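Local coordinates for fiber protein (Snake adenovirus 1, PDB 4D0U) that probably forms the trimeric spikes that protrude from the capsid vertices and attaches the virion to its host receptor, with this chain as the fibre head domain, at residues G80-F85 / S128-E133. The protein carries 2 engineered substitutions. Residues are numbered along the deposited sequence; the frame is centred on the assembly and turned at random.
Sequences GLTGPF and SRSLPE
Leu81 and Leu131 form a single antiparallel bridge, an economical example of how two connecting loops can be tied together by one pair of residues. The pair is of the hydrogen-bonded kind, so each leucine both gives and receives. Leu131 N reaches Leu81 O at 2.8 Å, while Leu81 N binds Leu131 O at 2.9 Å. Both backbones are thereby held side by side, and neither residue spends its side chain on the link.

The tight part of the contact that involves no hydrogen bond lies beside this bridge, where Gly80 rests against the backbone carbonyls of Leu131 and Pro132. Gly80 CA is 3.1 Å from Leu131 O and 3.4 Å from Pro132 O. With no CB on Gly80, the loops approach until Gly80 CA and Glu133 CA are 4.0 Å apart.

Toward solvent the contact becomes looser. In one of its two deposited conformers, the hydroxyl of Ser130, swung opposite its own backbone N (chi1 -177°), comes alongside Thr82, with Ser130 OG 3.6 Å from Thr82 CA. In that conformer Ser130 OG is also 3.4 Å from Leu81 O, at best a weak and unsettled hydrogen bond, so this side of the contact is tentative. The side chain of Thr82 starts off away from the partner loop.

Within the fibre head domain, the bridge joins the loop between strands 68-77 and 85-88 to the one between strands 122-127 and 135-143, each of which passes from one four-stranded antiparallel sheet to the other. Glu133, at one end of the contact, forms a salt bridge with Arg104 of the second subunit, whereas the Leu81 side chain packs within its own chain, on Val54 and on Met125 and Ile127 of strand 122-127.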
loop_
_atom_site.group_PDB
_atom_site.type_symbol
_atom_site.label_atom_id
_atom_site.label_comp_id
_atom_site.label_asym_id
_atom_site.label_seq_id
_atom_site.Cartn_x
_atom_site.Cartn_y
_atom_site.Cartn_z
ATOM N N GLY A 80 17.373 10.022 -1.006
ATOM C CA GLY A 80 16.863 10.732 0.157
ATOM C C GLY A 80 16.329 12.111 -0.159
ATOM O O GLY A 80 16.502 12.645 -1.281
ATOM N N LEU A 81 15.687 12.703 0.833
ATOM C CA LEU A 81 15.132 14.046 0.712
ATOM C C LEU A 81 15.369 14.754 2.004
ATOM O O LEU A 81 14.972 14.278 3.069
ATOM C CB LEU A 81 13.618 14.015 0.508
ATOM C CG LEU A 81 12.982 14.143 -0.846
ATOM C CD1 LEU A 81 11.474 14.172 -0.619
ATOM C CD2 LEU A 81 13.452 15.386 -1.593
ATOM N N THR A 82 15.973 15.923 1.909
ATOM C CA THR A 82 16.275 16.692 3.079
ATOM C C THR A 82 15.149 17.625 3.409
ATOM O O THR A 82 14.956 17.938 4.583
ATOM C CB THR A 82 17.601 17.469 2.924
ATOM O OG1 THR A 82 17.512 18.368 1.813
ATOM C CG2 THR A 82 18.740 16.499 2.670
ATOM N N GLY A 83 14.386 18.035 2.385
ATOM C CA GLY A 83 13.308 19.000 2.533
ATOM C C GLY A 83 12.324 18.762 1.408
ATOM O O GLY A 83 12.404 17.740 0.732
ATOM N N PRO A 84 11.374 19.685 1.215
ATOM C CA PRO A 84 10.350 19.491 0.196
ATOM C C PRO A 84 10.942 19.250 -1.181
ATOM O O PRO A 84 11.982 19.837 -1.549
ATOM C CB PRO A 84 9.576 20.823 0.216
ATOM C CG PRO A 84 9.724 21.268 1.634
ATOM C CD PRO A 84 11.135 20.915 2.006
ATOM N N PHE A 85 10.295 18.352 -1.916
ATOM C CA PHE A 85 10.660 18.038 -3.275
ATOM C C PHE A 85 9.788 18.896 -4.175
ATOM O O PHE A 85 8.558 18.830 -4.106
ATOM C CB PHE A 85 10.331 16.562 -3.541
ATOM C CG PHE A 85 10.577 16.120 -4.959
ATOM C CD1 PHE A 85 11.882 15.900 -5.408
ATOM C CD2 PHE A 85 9.498 15.937 -5.849
ATOM C CE1 PHE A 85 12.127 15.480 -6.708
ATOM C CE2 PHE A 85 9.748 15.525 -7.157
ATOM C CZ PHE A 85 11.066 15.296 -7.576
ATOM N N SER A 128 7.642 15.008 6.546
ATOM C CA SER A 128 7.473 15.155 7.988
ATOM C C SER A 128 8.809 15.231 8.725
ATOM O O SER A 128 8.882 15.761 9.854
ATOM C CB SER A 128 6.648 13.961 8.490
ATOM O OG SER A 128 7.367 12.748 8.274
ATOM N N ARG A 129 9.847 14.696 8.100
ATOM C CA ARG A 129 11.189 14.597 8.675
ATOM C C ARG A 129 12.116 14.405 7.485
ATOM O O ARG A 129 11.682 13.944 6.429
ATOM C CB ARG A 129 11.298 13.416 9.683
ATOM C CG ARG A 129 11.121 12.041 9.073
ATOM C CD ARG A 129 11.003 10.986 10.164
ATOM N NE ARG A 129 12.279 10.686 10.798
ATOM C CZ ARG A 129 13.128 9.717 10.424
ATOM N NH1 ARG A 129 12.873 8.895 9.393
ATOM N NH2 ARG A 129 14.251 9.527 11.103
ATOM N N SER A 130 13.402 14.740 7.622
ATOM C CA SER A 130 14.361 14.394 6.608
ATOM C C SER A 130 14.417 12.872 6.420
ATOM O O SER A 130 14.342 12.115 7.414
ATOM C CB SER A 130 15.765 14.848 7.031
ATOM O OG SER A 130 16.700 14.566 6.000
ATOM N N LEU A 131 14.441 12.441 5.164
ATOM C CA LEU A 131 14.390 11.003 4.833
ATOM C C LEU A 131 15.718 10.559 4.228
ATOM O O LEU A 131 16.069 10.966 3.131
ATOM C CB LEU A 131 13.273 10.704 3.829
ATOM C CG LEU A 131 11.877 11.173 4.260
ATOM C CD1 LEU A 131 10.923 11.033 3.089
ATOM C CD2 LEU A 131 11.360 10.377 5.443
ATOM N N PRO A 132 16.453 9.722 4.947
ATOM C CA PRO A 132 17.701 9.291 4.292
ATOM C C PRO A 132 17.454 8.461 3.040
ATOM O O PRO A 132 18.330 8.388 2.170
ATOM C CB PRO A 132 18.399 8.452 5.361
ATOM C CG PRO A 132 17.424 8.264 6.478
ATOM C CD PRO A 132 16.258 9.199 6.316
ATOM N N GLU A 133 16.275 7.857 2.949
ATOM C CA GLU A 133 15.831 7.179 1.735
ATOM C C GLU A 133 14.312 7.264 1.726
ATOM O O GLU A 133 13.694 7.088 2.758
ATOM C CB GLU A 133 16.266 5.731 1.743
ATOM C CG GLU A 133 15.830 5.011 0.485
ATOM C CD GLU A 133 16.424 3.631 0.377
ATOM O OE1 GLU A 133 17.421 3.353 1.100
ATOM O OE2 GLU A 133 15.944 2.839 -0.449
#